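Local atomic coordinates of Phosphoglucomutase/phosphomannomutase family protein (PDB entry 3UW2), a protein that probably moves a phosphoryl group between positions of a hexose sugar, as other phosphohexose mutases do, using a bound metal ion. Residues A[104-107]-A[108-112]; A[247-250]-A[251-255]. All blocks are in the same frame, centred on the assembly; numbering follows the deposited sequence.

Both contacts are worked examples of how a helix finishes, and neither joins distant parts of the chain: each closes only a turn or two of backbone. Followed from the N terminus, contact 1 comes first, where helix 101-107 of the first alpha/beta/alpha domain unwinds into the loop that leads to strand 112-114. Contact 2 comes later, in the last turns of helix 246-254, which packs on the four-stranded sheet of the second such domain before strand 259-263. The two lie in series, without nesting or crossing, and do not touch, their centres being about 36 Å apart. Contact 1 is near the zinc site; contact 2 is remote from it.

Contact 1. Residues A[104-107]-A[108-112]; sequences GYFA and ASVPL
F106 and V110 meet where helix 101-107 gives way to loop, the methyl CG2 of V110 resting over one ring face in a CH-pi contact, 4.3 Å from the ring centroid. That methyl stands toward the rim, and the other, V110 CG1, sits above the rim on the same face, 3.8 Å from F106 CE1. With CG anti to the backbone N (chi1 169°), the phenyl group swings back toward the loop although its CB points away from it. This is the close-packed side: F361, Q180 and R184 touch the ring, and Y181 meets it edge-to-face. From the same helix turn the Y105 side chain extends to about 5 Å from that of the zinc ligand D268.

The backbone unwinds in steps. A108 N bonds to G104 O at 3.1 Å and more weakly to Y105 O, while S109 N shortens its reach to F106 O at 2.9 Å, approaching from above the carbonyl plane. S109 turns its hydroxyl back beside its own backbone N (chi1 -62°) and gives its proton to Y105 O, with OG to O at 2.8 Å. The looser side is hydrated. One water lies within hydrogen-bonding distance of both A107 O and V110 O, at 2.8 Å from the former and 2.6 Å from the latter.

Polar bonds hold the backbone exit, and the F106-V110 pair packs beside it. Carbonyls at a helix end lose their regular amide partners; here the S109 hydroxyl, an amide shifted to the i+3 position and a water take their place.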
ATOM      1  N   GLY A 104      12.964   2.644  -2.452  1.00 25.32           N
ATOM      2  CA  GLY A 104      13.759   2.049  -1.362  1.00 25.28           C
ATOM      3  C   GLY A 104      13.608   0.498  -1.408  1.00 25.52           C
ATOM      4  O   GLY A 104      14.633  -0.234  -1.333  1.00 27.35           O
ATOM      5  N   TYR A 105      12.390  -0.015  -1.634  1.00 24.22           N
ATOM      6  CA  TYR A 105      12.190  -1.479  -1.771  1.00 25.96           C
ATOM      7  C   TYR A 105      12.996  -1.989  -2.964  1.00 24.99           C
ATOM      8  O   TYR A 105      13.634  -3.045  -2.911  1.00 28.08           O
ATOM      9  CB  TYR A 105      10.723  -1.846  -2.022  1.00 23.60           C
ATOM     10  CG  TYR A 105       9.770  -1.507  -0.905  1.00 25.18           C
ATOM     11  CD1 TYR A 105      10.194  -1.294   0.431  1.00 24.36           C
ATOM     12  CD2 TYR A 105       8.396  -1.396  -1.187  1.00 27.23           C
ATOM     13  CE1 TYR A 105       9.210  -1.003   1.462  1.00 25.33           C
ATOM     14  CE2 TYR A 105       7.475  -1.157  -0.194  1.00 26.16           C
ATOM     15  CZ  TYR A 105       7.869  -0.940   1.120  1.00 25.44           C
ATOM     16  OH  TYR A 105       6.819  -0.618   2.064  1.00 25.91           O
ATOM     17  N   PHE A 106      13.002  -1.197  -4.037  1.00 25.22           N
ATOM     18  CA  PHE A 106      13.670  -1.636  -5.252  1.00 26.61           C
ATOM     19  C   PHE A 106      15.190  -1.696  -4.959  1.00 26.33           C
ATOM     20  O   PHE A 106      15.889  -2.644  -5.417  1.00 27.52           O
ATOM     21  CB  PHE A 106      13.354  -0.670  -6.394  1.00 25.23           C
ATOM     22  CG  PHE A 106      14.218  -0.890  -7.654  1.00 27.60           C
ATOM     23  CD1 PHE A 106      13.903  -1.890  -8.564  1.00 27.51           C
ATOM     24  CD2 PHE A 106      15.318  -0.088  -7.918  1.00 27.62           C
ATOM     25  CE1 PHE A 106      14.645  -2.067  -9.726  1.00 29.69           C
ATOM     26  CE2 PHE A 106      16.126  -0.303  -9.086  1.00 28.79           C
ATOM     27  CZ  PHE A 106      15.779  -1.273  -9.979  1.00 29.65           C
ATOM     28  N   ALA A 107      15.716  -0.690  -4.234  1.00 24.14           N
ATOM     29  CA  ALA A 107      17.161  -0.710  -3.867  1.00 26.07           C
ATOM     30  C   ALA A 107      17.500  -1.969  -3.007  1.00 25.66           C
ATOM     31  O   ALA A 107      18.571  -2.466  -3.065  1.00 25.66           O
ATOM     32  CB  ALA A 107      17.561   0.585  -3.107  1.00 24.80           C
ATOM     33  N   ALA A 108      16.534  -2.476  -2.234  1.00 25.78           N
ATOM     34  CA  ALA A 108      16.747  -3.632  -1.388  1.00 25.70           C
ATOM     35  C   ALA A 108      16.463  -4.931  -2.206  1.00 27.36           C
ATOM     36  O   ALA A 108      16.586  -6.050  -1.686  1.00 28.16           O
ATOM     37  CB  ALA A 108      15.851  -3.528  -0.135  1.00 26.53           C
ATOM     38  N   SER A 109      16.256  -4.787  -3.522  1.00 26.34           N
ATOM     39  CA  SER A 109      15.903  -5.949  -4.368  1.00 28.47           C
ATOM     40  C   SER A 109      16.937  -6.276  -5.426  1.00 29.28           C
ATOM     41  O   SER A 109      16.860  -7.364  -6.029  1.00 30.96           O
ATOM     42  CB  SER A 109      14.564  -5.722  -5.079  1.00 27.66           C
ATOM     43  OG  SER A 109      13.542  -5.580  -4.074  1.00 27.16           O
ATOM     44  N   VAL A 110      17.797  -5.321  -5.728  1.00 27.97           N
ATOM     45  CA  VAL A 110      18.722  -5.501  -6.875  1.00 31.25           C
ATOM     46  C   VAL A 110      20.156  -5.168  -6.524  1.00 32.62           C
ATOM     47  O   VAL A 110      20.425  -4.431  -5.579  1.00 33.73           O
ATOM     48  CB  VAL A 110      18.332  -4.652  -8.128  1.00 31.26           C
ATOM     49  CG1 VAL A 110      16.854  -4.922  -8.549  1.00 33.59           C
ATOM     50  CG2 VAL A 110      18.615  -3.151  -7.889  1.00 31.03           C
ATOM     51  N   PRO A 111      21.102  -5.690  -7.320  1.00 35.57           N
ATOM     52  CA  PRO A 111      22.529  -5.378  -7.099  1.00 36.96           C
ATOM     53  C   PRO A 111      22.731  -3.866  -7.255  1.00 36.89           C
ATOM     54  O   PRO A 111      22.069  -3.247  -8.090  1.00 40.97           O
ATOM     55  CB  PRO A 111      23.247  -6.126  -8.223  1.00 38.63           C
ATOM     56  CG  PRO A 111      22.287  -7.206  -8.643  1.00 40.39           C
ATOM     57  CD  PRO A 111      20.877  -6.746  -8.327  1.00 35.13           C
ATOM     58  N   LEU A 112      23.581  -3.271  -6.424  1.00 35.92           N
ATOM     59  CA  LEU A 112      23.745  -1.821  -6.410  1.00 35.72           C
ATOM     60  C   LEU A 112      25.132  -1.581  -6.865  1.00 37.22           C
ATOM     61  O   LEU A 112      26.060  -2.162  -6.289  1.00 38.57           O
ATOM     62  CB  LEU A 112      23.631  -1.287  -4.978  1.00 35.20           C
ATOM     63  CG  LEU A 112      22.230  -1.539  -4.429  1.00 32.20           C
ATOM     64  CD1 LEU A 112      22.099  -1.179  -2.953  1.00 33.74           C
ATOM     65  CD2 LEU A 112      21.214  -0.773  -5.274  1.00 34.59           C
TER
HETATM   66  O   HOH W   1      20.363  -4.633  -3.030  1.00 29.62           O

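Contact 2. Residues A[247-250]-A[251-255]; sequences DVIA and KLKAT
K251 N and L252 N make regular i to i+4 bonds, to D247 O at 2.9 Å and to V248 O at 3.0 Å, the second nearly straight with an N-H...O angle of 163°. K253 N to I249 O follows at 3.1 Å, and the series fades with A254 N, whose bond to A250 O is weak. Beyond it T255 folds its hydroxyl back: OG1 donates to K251 O at 2.8 Å, tilted from the carbonyl plane, and also accepts a weak bond from A257 N.

I249 O has a second partner in a water, which donates to it at 3.0 Å and accepts from K253 NZ at 3.1 Å. The lysine lies alongside I249, pointing the same way, and its last torsion (chi4 -27°) bends the ammonium group back toward the water. On the way K253 CE passes 3.8 Å from I249 CG2, so the end of the lysine chain rests against that methyl while NZ keeps its bond to the water.

On the neighbouring flank of the helix, V248 and L252 also run side by side, with V248 CG1 3.8 Å from L252 CD1. V248 holds CG1 anti to its own N (chi1 156°), which turns that methyl toward the leucine. Together they face the sheet, touching strands 197-200 and 270-273, whereas A250 and A254 are on the exposed side.

The chemistry is that of an amphipathic helix: an apolar ridge pressed on the sheet, a solvated lysine at its flank, and a threonine hydroxyl, with K275 NZ on L252 O, supplying donors to carbonyls near the C-terminal end, where a positive charge would probably be favoured by the helix dipole.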
ATOM      1  N   ASP A 247      -9.325  17.814  -7.772  1.00 32.32           N
ATOM      2  CA  ASP A 247      -8.458  18.536  -8.716  1.00 32.50           C
ATOM      3  C   ASP A 247      -8.171  17.728  -9.951  1.00 33.21           C
ATOM      4  O   ASP A 247      -8.160  18.293 -11.057  1.00 31.53           O
ATOM      5  CB  ASP A 247      -7.127  18.944  -8.084  1.00 33.68           C
ATOM      6  CG  ASP A 247      -7.321  19.992  -7.006  1.00 40.01           C
ATOM      7  OD1 ASP A 247      -7.790  21.078  -7.339  1.00 41.11           O
ATOM      8  OD2 ASP A 247      -7.075  19.720  -5.821  1.00 40.74           O
ATOM      9  N   VAL A 248      -7.902  16.420  -9.784  1.00 31.73           N
ATOM     10  CA  VAL A 248      -7.648  15.549 -10.929  1.00 30.67           C
ATOM     11  C   VAL A 248      -8.963  15.494 -11.794  1.00 34.09           C
ATOM     12  O   VAL A 248      -8.892  15.532 -13.040  1.00 31.36           O
ATOM     13  CB  VAL A 248      -7.293  14.097 -10.468  1.00 32.24           C
ATOM     14  CG1 VAL A 248      -7.597  13.067 -11.560  1.00 31.09           C
ATOM     15  CG2 VAL A 248      -5.862  14.024  -9.980  1.00 31.41           C
ATOM     16  N   ILE A 249     -10.135  15.446 -11.151  1.00 32.33           N
ATOM     17  CA  ILE A 249     -11.412  15.302 -11.877  1.00 34.54           C
ATOM     18  C   ILE A 249     -11.647  16.587 -12.692  1.00 37.46           C
ATOM     19  O   ILE A 249     -12.024  16.544 -13.873  1.00 38.37           O
ATOM     20  CB  ILE A 249     -12.592  15.037 -10.917  1.00 37.24           C
ATOM     21  CG1 ILE A 249     -12.616  13.575 -10.432  1.00 37.37           C
ATOM     22  CG2 ILE A 249     -13.969  15.477 -11.509  1.00 39.12           C
ATOM     23  CD1 ILE A 249     -13.444  13.369  -9.179  1.00 39.20           C
ATOM     24  N   ALA A 250     -11.399  17.745 -12.058  1.00 36.09           N
ATOM     25  CA  ALA A 250     -11.595  19.034 -12.715  1.00 34.76           C
ATOM     26  C   ALA A 250     -10.613  19.188 -13.868  1.00 36.52           C
ATOM     27  O   ALA A 250     -10.965  19.736 -14.903  1.00 37.83           O
ATOM     28  CB  ALA A 250     -11.474  20.193 -11.716  1.00 34.02           C
ATOM     29  N   LYS A 251      -9.376  18.750 -13.699  1.00 33.41           N
ATOM     30  CA  LYS A 251      -8.382  18.844 -14.731  1.00 34.99           C
ATOM     31  C   LYS A 251      -8.679  17.976 -15.949  1.00 37.47           C
ATOM     32  O   LYS A 251      -8.404  18.396 -17.085  1.00 39.27           O
ATOM     33  CB  LYS A 251      -7.002  18.449 -14.164  1.00 35.01           C
ATOM     34  CG  LYS A 251      -5.849  19.037 -14.903  1.00 37.71           C
ATOM     35  CD  LYS A 251      -5.938  20.577 -15.023  1.00 36.80           C
ATOM     36  CE  LYS A 251      -5.264  21.281 -13.856  1.00 37.53           C
ATOM     37  NZ  LYS A 251      -5.617  22.744 -13.939  1.00 34.41           N
ATOM     38  N   LEU A 252      -9.201  16.761 -15.712  1.00 35.41           N
ATOM     39  CA  LEU A 252      -9.675  15.917 -16.764  1.00 35.42           C
ATOM     40  C   LEU A 252     -10.882  16.571 -17.536  1.00 37.30           C
ATOM     41  O   LEU A 252     -11.037  16.314 -18.758  1.00 38.08           O
ATOM     42  CB  LEU A 252     -10.002  14.492 -16.236  1.00 35.05           C
ATOM     43  CG  LEU A 252      -8.773  13.581 -15.880  1.00 34.56           C
ATOM     44  CD1 LEU A 252      -9.219  12.434 -14.979  1.00 33.22           C
ATOM     45  CD2 LEU A 252      -8.112  13.021 -17.138  1.00 33.32           C
ATOM     46  N   LYS A 253     -11.739  17.351 -16.858  1.00 37.20           N
ATOM     47  CA  LYS A 253     -12.828  18.073 -17.591  1.00 42.80           C
ATOM     48  C   LYS A 253     -12.254  19.200 -18.431  1.00 43.94           C
ATOM     49  O   LYS A 253     -12.771  19.505 -19.479  1.00 43.11           O
ATOM     50  CB  LYS A 253     -13.938  18.627 -16.666  1.00 47.76           C
ATOM     51  CG  LYS A 253     -14.864  17.563 -16.063  1.00 52.83           C
ATOM     52  CD  LYS A 253     -15.890  18.112 -15.066  1.00 57.96           C
ATOM     53  CE  LYS A 253     -16.351  17.020 -14.065  1.00 54.49           C
ATOM     54  NZ  LYS A 253     -16.286  15.586 -14.550  1.00 55.76           N
ATOM     55  N   ALA A 254     -11.168  19.824 -17.969  1.00 41.75           N
ATOM     56  CA  ALA A 254     -10.739  21.083 -18.564  1.00 42.02           C
ATOM     57  C   ALA A 254      -9.573  20.979 -19.545  1.00 40.43           C
ATOM     58  O   ALA A 254      -9.149  21.986 -20.086  1.00 40.56           O
ATOM     59  CB  ALA A 254     -10.458  22.100 -17.483  1.00 39.49           C
ATOM     60  N   THR A 255      -9.054  19.775 -19.763  1.00 38.40           N
ATOM     61  CA  THR A 255      -7.923  19.547 -20.682  1.00 37.42           C
ATOM     62  C   THR A 255      -8.252  18.342 -21.596  1.00 37.76           C
ATOM     63  O   THR A 255      -9.254  17.679 -21.376  1.00 39.73           O
ATOM     64  CB  THR A 255      -6.612  19.250 -19.904  1.00 33.74           C
ATOM     65  OG1 THR A 255      -6.705  17.972 -19.217  1.00 34.80           O
ATOM     66  CG2 THR A 255      -6.297  20.384 -18.888  1.00 33.06           C
TER
HETATM   67  O   HOH W   2     -13.535  14.276 -15.018  1.00 34.20           O